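Long-range contacts in p24: plant transcriptional regulator PBF-2 (Solanum tuberosum, PDB 1L3A), which binds single-stranded DNA as a homotetramer and activates transcription of the potato pathogenesis-related gene PR-10a upon elicitation: residues A49-E54 / I164-T169; M77-P82 / K94-L99. All blocks are in the same frame, centred on the assembly; numbering follows the deposited sequence.

Contact 1 of 2, residues A49-E54 / I164-T169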
loop_
_atom_site.group_PDB
_atom_site.type_symbol
_atom_site.label_atom_id
_atom_site.label_comp_id
_atom_site.label_asym_id
_atom_site.label_seq_id
_atom_site.Cartn_x
_atom_site.Cartn_y
_atom_site.Cartn_z
ATOM N N ALA C 49 3.773 -16.131 -26.739
ATOM C CA ALA C 49 3.868 -16.823 -25.463
ATOM C C ALA C 49 2.893 -16.321 -24.413
ATOM O O ALA C 49 2.257 -15.285 -24.585
ATOM C CB ALA C 49 5.297 -16.705 -24.936
ATOM N N ALA C 50 2.790 -17.073 -23.325
ATOM C CA ALA C 50 1.914 -16.732 -22.213
ATOM C C ALA C 50 2.746 -16.716 -20.922
ATOM O O ALA C 50 3.767 -17.401 -20.819
ATOM C CB ALA C 50 0.792 -17.753 -22.100
ATOM N N LEU C 51 2.299 -15.932 -19.940
ATOM C CA LEU C 51 2.992 -15.821 -18.657
ATOM C C LEU C 51 2.021 -15.823 -17.482
ATOM O O LEU C 51 1.121 -14.997 -17.426
ATOM C CB LEU C 51 3.806 -14.526 -18.614
ATOM C CG LEU C 51 4.481 -14.174 -17.280
ATOM C CD1 LEU C 51 5.601 -15.179 -16.955
ATOM C CD2 LEU C 51 5.047 -12.767 -17.374
ATOM N N THR C 52 2.204 -16.759 -16.554
ATOM C CA THR C 52 1.373 -16.838 -15.358
ATOM C C THR C 52 2.229 -16.485 -14.133
ATOM O O THR C 52 3.379 -16.918 -14.012
ATOM C CB THR C 52 0.819 -18.242 -15.153
ATOM O OG1 THR C 52 1.913 -19.155 -15.038
ATOM C CG2 THR C 52 -0.070 -18.644 -16.316
ATOM N N VAL C 53 1.661 -15.712 -13.216
ATOM C CA VAL C 53 2.393 -15.284 -12.026
ATOM C C VAL C 53 1.636 -15.782 -10.799
ATOM O O VAL C 53 0.443 -15.541 -10.659
ATOM C CB VAL C 53 2.509 -13.743 -12.019
ATOM C CG1 VAL C 53 3.409 -13.269 -10.894
ATOM C CG2 VAL C 53 3.058 -13.281 -13.354
ATOM N N GLU C 54 2.330 -16.483 -9.914
ATOM C CA GLU C 54 1.693 -17.053 -8.739
ATOM C C GLU C 54 2.529 -16.941 -7.452
ATOM O O GLU C 54 3.739 -17.198 -7.453
ATOM C CB GLU C 54 1.372 -18.527 -9.028
ATOM C CG GLU C 54 0.930 -19.333 -7.829
ATOM C CD GLU C 54 0.886 -20.832 -8.115
ATOM O OE1 GLU C 54 -0.031 -21.279 -8.839
ATOM O OE2 GLU C 54 1.775 -21.563 -7.619
ATOM N N ILE C 164 12.267 -17.713 -24.372
ATOM C CA ILE C 164 10.860 -17.335 -24.444
ATOM C C ILE C 164 10.760 -15.841 -24.152
ATOM O O ILE C 164 11.235 -15.358 -23.126
ATOM C CB ILE C 164 9.987 -18.130 -23.439
ATOM C CG1 ILE C 164 10.183 -19.631 -23.649
ATOM C CG2 ILE C 164 8.519 -17.820 -23.671
ATOM C CD1 ILE C 164 9.357 -20.505 -22.710
ATOM N N TYR C 165 10.134 -15.128 -25.079
ATOM C CA TYR C 165 9.968 -13.680 -25.026
ATOM C C TYR C 165 8.488 -13.302 -24.891
ATOM O O TYR C 165 7.627 -13.949 -25.485
ATOM C CB TYR C 165 10.535 -13.111 -26.336
ATOM C CG TYR C 165 10.520 -11.610 -26.477
ATOM C CD1 TYR C 165 11.629 -10.849 -26.121
ATOM C CD2 TYR C 165 9.410 -10.952 -27.005
ATOM C CE1 TYR C 165 11.638 -9.468 -26.291
ATOM C CE2 TYR C 165 9.403 -9.571 -27.174
ATOM C CZ TYR C 165 10.521 -8.834 -26.818
ATOM O OH TYR C 165 10.519 -7.467 -26.990
ATOM N N ILE C 166 8.186 -12.259 -24.119
ATOM C CA ILE C 166 6.802 -11.819 -23.986
ATOM C C ILE C 166 6.725 -10.339 -23.608
ATOM O O ILE C 166 7.349 -9.898 -22.646
ATOM C CB ILE C 166 6.007 -12.691 -22.950
ATOM C CG1 ILE C 166 4.507 -12.448 -23.123
ATOM C CG2 ILE C 166 6.400 -12.340 -21.516
ATOM C CD1 ILE C 166 3.645 -13.325 -22.255
ATOM N N PRO C 167 5.974 -9.544 -24.387
ATOM C CA PRO C 167 5.850 -8.112 -24.089
ATOM C C PRO C 167 4.791 -7.872 -23.002
ATOM O O PRO C 167 3.752 -8.535 -22.972
ATOM C CB PRO C 167 5.434 -7.519 -25.434
ATOM C CG PRO C 167 4.496 -8.605 -25.966
ATOM C CD PRO C 167 5.264 -9.888 -25.637
ATOM N N VAL C 168 5.061 -6.927 -22.114
ATOM C CA VAL C 168 4.132 -6.601 -21.034
ATOM C C VAL C 168 3.791 -5.118 -21.133
ATOM O O VAL C 168 4.661 -4.269 -20.975
ATOM C CB VAL C 168 4.768 -6.898 -19.656
ATOM C CG1 VAL C 168 3.789 -6.553 -18.548
ATOM C CG2 VAL C 168 5.172 -8.381 -19.580
ATOM N N THR C 169 2.532 -4.802 -21.409
ATOM C CA THR C 169 2.139 -3.402 -21.537
ATOM C C THR C 169 2.305 -2.667 -20.211
ATOM O O THR C 169 2.438 -3.283 -19.153
ATOM C CB THR C 169 0.675 -3.266 -21.969
ATOM O OG1 THR C 169 -0.176 -3.718 -20.907
ATOM C CG2 THR C 169 0.408 -4.119 -23.218
#

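Contact 2 of 2, residues M77-P82 / K94-L99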
loop_
_atom_site.group_PDB
_atom_site.type_symbol
_atom_site.label_atom_id
_atom_site.label_comp_id
_atom_site.label_asym_id
_atom_site.label_seq_id
_atom_site.Cartn_x
_atom_site.Cartn_y
_atom_site.Cartn_z
ATOM N N MET C 77 6.374 -17.368 -8.350
ATOM C CA MET C 77 6.778 -18.271 -9.416
ATOM C C MET C 77 6.233 -17.772 -10.749
ATOM O O MET C 77 5.040 -17.493 -10.870
ATOM C CB MET C 77 6.225 -19.672 -9.147
ATOM C CG MET C 77 6.953 -20.784 -9.896
ATOM S SD MET C 77 8.672 -20.871 -9.351
ATOM C CE MET C 77 8.401 -20.789 -7.536
ATOM N N LEU C 78 7.117 -17.654 -11.735
ATOM C CA LEU C 78 6.747 -17.222 -13.078
ATOM C C LEU C 78 6.805 -18.465 -13.960
ATOM O O LEU C 78 7.733 -19.258 -13.846
ATOM C CB LEU C 78 7.739 -16.178 -13.620
ATOM C CG LEU C 78 7.898 -14.869 -12.846
ATOM C CD1 LEU C 78 8.943 -13.970 -13.519
ATOM C CD2 LEU C 78 6.568 -14.166 -12.799
ATOM N N GLN C 79 5.810 -18.643 -14.819
ATOM C CA GLN C 79 5.791 -19.785 -15.723
ATOM C C GLN C 79 5.578 -19.249 -17.125
ATOM O O GLN C 79 4.622 -18.513 -17.372
ATOM C CB GLN C 79 4.671 -20.766 -15.353
ATOM C CG GLN C 79 4.927 -21.537 -14.061
ATOM C CD GLN C 79 3.829 -22.534 -13.735
ATOM O OE1 GLN C 79 3.617 -23.489 -14.517
ATOM N NE2 GLN C 79 3.175 -22.360 -12.688
ATOM N N PHE C 80 6.496 -19.587 -18.023
ATOM C CA PHE C 80 6.418 -19.150 -19.409
ATOM C C PHE C 80 6.040 -20.332 -20.301
ATOM O O PHE C 80 6.563 -21.432 -20.136
ATOM C CB PHE C 80 7.769 -18.603 -19.881
ATOM C CG PHE C 80 8.231 -17.369 -19.157
ATOM C CD1 PHE C 80 8.739 -17.442 -17.858
ATOM C CD2 PHE C 80 8.244 -16.136 -19.806
ATOM C CE1 PHE C 80 9.263 -16.303 -17.223
ATOM C CE2 PHE C 80 8.768 -14.989 -19.175
ATOM C CZ PHE C 80 9.278 -15.076 -17.886
ATOM N N ALA C 81 5.157 -20.104 -21.263
ATOM C CA ALA C 81 4.744 -21.163 -22.180
ATOM C C ALA C 81 4.680 -20.621 -23.603
ATOM O O ALA C 81 4.087 -19.571 -23.844
ATOM C CB ALA C 81 3.373 -21.720 -21.763
ATOM N N PRO C 82 5.287 -21.332 -24.568
ATOM C CA PRO C 82 5.267 -20.871 -25.965
ATOM C C PRO C 82 3.912 -21.139 -26.604
ATOM O O PRO C 82 3.228 -22.101 -26.252
ATOM C CB PRO C 82 6.377 -21.689 -26.612
ATOM C CG PRO C 82 6.202 -23.039 -25.910
ATOM C CD PRO C 82 5.986 -22.630 -24.444
ATOM N N LYS C 94 6.613 -25.643 -20.870
ATOM C CA LYS C 94 6.701 -24.447 -20.041
ATOM C C LYS C 94 8.032 -24.356 -19.319
ATOM O O LYS C 94 8.629 -25.375 -18.975
ATOM C CB LYS C 94 5.577 -24.424 -19.000
ATOM C CG LYS C 94 5.746 -25.428 -17.870
ATOM C CD LYS C 94 4.601 -25.337 -16.881
ATOM C CE LYS C 94 4.730 -26.373 -15.770
ATOM N NZ LYS C 94 3.545 -26.376 -14.853
ATOM N N GLN C 95 8.490 -23.126 -19.104
ATOM C CA GLN C 95 9.735 -22.867 -18.391
ATOM C C GLN C 95 9.377 -22.056 -17.147
ATOM O O GLN C 95 8.587 -21.106 -17.207
ATOM C CB GLN C 95 10.718 -22.105 -19.283
ATOM C CG GLN C 95 11.389 -22.962 -20.363
ATOM C CD GLN C 95 12.136 -24.157 -19.779
ATOM O OE1 GLN C 95 12.888 -24.022 -18.815
ATOM N NE2 GLN C 95 11.936 -25.328 -20.369
ATOM N N VAL C 96 9.962 -22.432 -16.017
ATOM C CA VAL C 96 9.676 -21.780 -14.737
ATOM C C VAL C 96 10.847 -20.967 -14.179
ATOM O O VAL C 96 12.015 -21.334 -14.348
ATOM C CB VAL C 96 9.255 -22.854 -13.696
ATOM C CG1 VAL C 96 8.920 -22.220 -12.377
ATOM C CG2 VAL C 96 8.058 -23.633 -14.211
ATOM N N PHE C 97 10.526 -19.858 -13.515
ATOM C CA PHE C 97 11.542 -18.998 -12.908
ATOM C C PHE C 97 11.008 -18.396 -11.605
ATOM O O PHE C 97 10.011 -17.677 -11.602
ATOM C CB PHE C 97 11.939 -17.869 -13.856
ATOM C CG PHE C 97 13.236 -17.203 -13.486
ATOM C CD1 PHE C 97 14.448 -17.677 -14.001
ATOM C CD2 PHE C 97 13.257 -16.114 -12.612
ATOM C CE1 PHE C 97 15.672 -17.074 -13.652
ATOM C CE2 PHE C 97 14.467 -15.501 -12.253
ATOM C CZ PHE C 97 15.682 -15.978 -12.772
ATOM N N SER C 98 11.676 -18.669 -10.495
ATOM C CA SER C 98 11.202 -18.160 -9.219
ATOM C C SER C 98 11.818 -16.816 -8.867
ATOM O O SER C 98 13.003 -16.600 -9.077
ATOM C CB SER C 98 11.535 -19.155 -8.119
ATOM O OG SER C 98 12.920 -19.105 -7.855
ATOM N N LEU C 99 11.009 -15.917 -8.322
ATOM C CA LEU C 99 11.499 -14.609 -7.917
ATOM C C LEU C 99 11.458 -14.526 -6.400
ATOM O O LEU C 99 10.419 -14.776 -5.796
ATOM C CB LEU C 99 10.625 -13.488 -8.484
ATOM C CG LEU C 99 10.411 -13.291 -9.984
ATOM C CD1 LEU C 99 9.371 -12.186 -10.154
ATOM C CD2 LEU C 99 11.714 -12.909 -10.693
#

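Contact 1 of 2, residues A49-E54 / I164-T169
Ala49 and Ile164 meet where two strands of different sheets cross: CB of Ala49 lies 3.6 Å from CG2 of Ile164. The small side chain of Ala49 suits this close approach: the same CB is 3.7 Å from O of Tyr165. CD1 of Ile166 also comes to 3.3 Å from Ala49 O. Ala50 follows with its CB turned away, against Tyr89 and Trp91 of strand 88-99; what it offers to 164-169 is main chain, its carbonyl carbon being near CD1 of Ile166. Leu51 again points across, and its CB stands 3.8 Å from CD1 of Ile166, which is also 3.7 Å from Leu51 N. Ile166 reaches this far because CG1 is anti to the backbone N (chi1 -165°) and CD1 continues the extended chain, so the CG1-CD1 arm spans from Ala49 to Leu51. Beyond Leu51 the strands diverge, and Val53 packs instead on Leu78 and on Trp190 of a second subunit. The short segments cross at -72° with axes 6.8 Å apart, the steep crossing of two sheets packed face to face, which in the Whirly fold stand nearly perpendicular. Residues 49-51 belong to the region required for single-stranded DNA binding, and here their inward side is buried against the second sheet. With no hydrogen bond across it, the contact rests on apolar packing of methyl groups and main chain, and the polar backbone groups of 49-54 pair within their own sheet, with strands 38-45 and 68-85.

Contact 2 of 2, residues M77-P82 / K94-L99
The ring of Phe80 receives O of Gln95 at its edge, in plane, with CD1 3.7 Å from that oxygen. The same oxygen accepts the N-H of Phe80 at 2.7 Å, a nearly straight bond (178°), so the N-H and the ring edge of Phe80 both face one carbonyl oxygen. Leu136 and Leu151 of the second sheet touch the Phe80 side chain; a large apolar side chain suits this buried side, between the sheets. The ring of Phe97 stacks with that of His120. Strands 68-85 and 88-99 form a beta hairpin, and here they pair antiparallel: Leu78 with Phe97 and Phe80 with Gln95 are hydrogen-bonded pairs, Met77 with Ser98 and Gln79 with Val96 non-hydrogen-bonded ones. On the same face as Phe80, CD1 of Leu78 meets CD1 of Leu99 at 3.8 Å, apolar branches suited to the interior. Across the opposite face, Met77 bends at chi2 (63°) and chi3, laying SD 3.3 Å from CG1 of Val96 and its CE methyl 3.6 Å from CB of Ser98; a flexible thioether can follow such a curve. Farther along, Lys94 runs beside Gln79, its long extended chain carrying NZ to within 2.9 Å of Gln79 OE1, a hydrogen bond whose donor lies 29° out of the amide's carbonyl plane.

How the contacts relate
After strand 38-45 the chain lays down 49-54, then returns as its antiparallel neighbour 77-82 and turns through the hairpin to 94-99, where contact 2 closes a short loop within the first sheet. It next passes through helix 101-108 and builds the second sheet, whose last strand carries 164-169 and closes contact 1, a far longer loop inside which contact 2 is nested. The centres of the two contacts lie about 9 Å apart, and their strands join directly: Ala50 N is 2.9 Å from Ala81 O, and Glu54 O is 2.8 Å from Met77 N, both probable hydrogen bonds. Contact 2 thus adds the outermost strand of the first sheet within this chain, whereas contact 1 ties that sheet to the second.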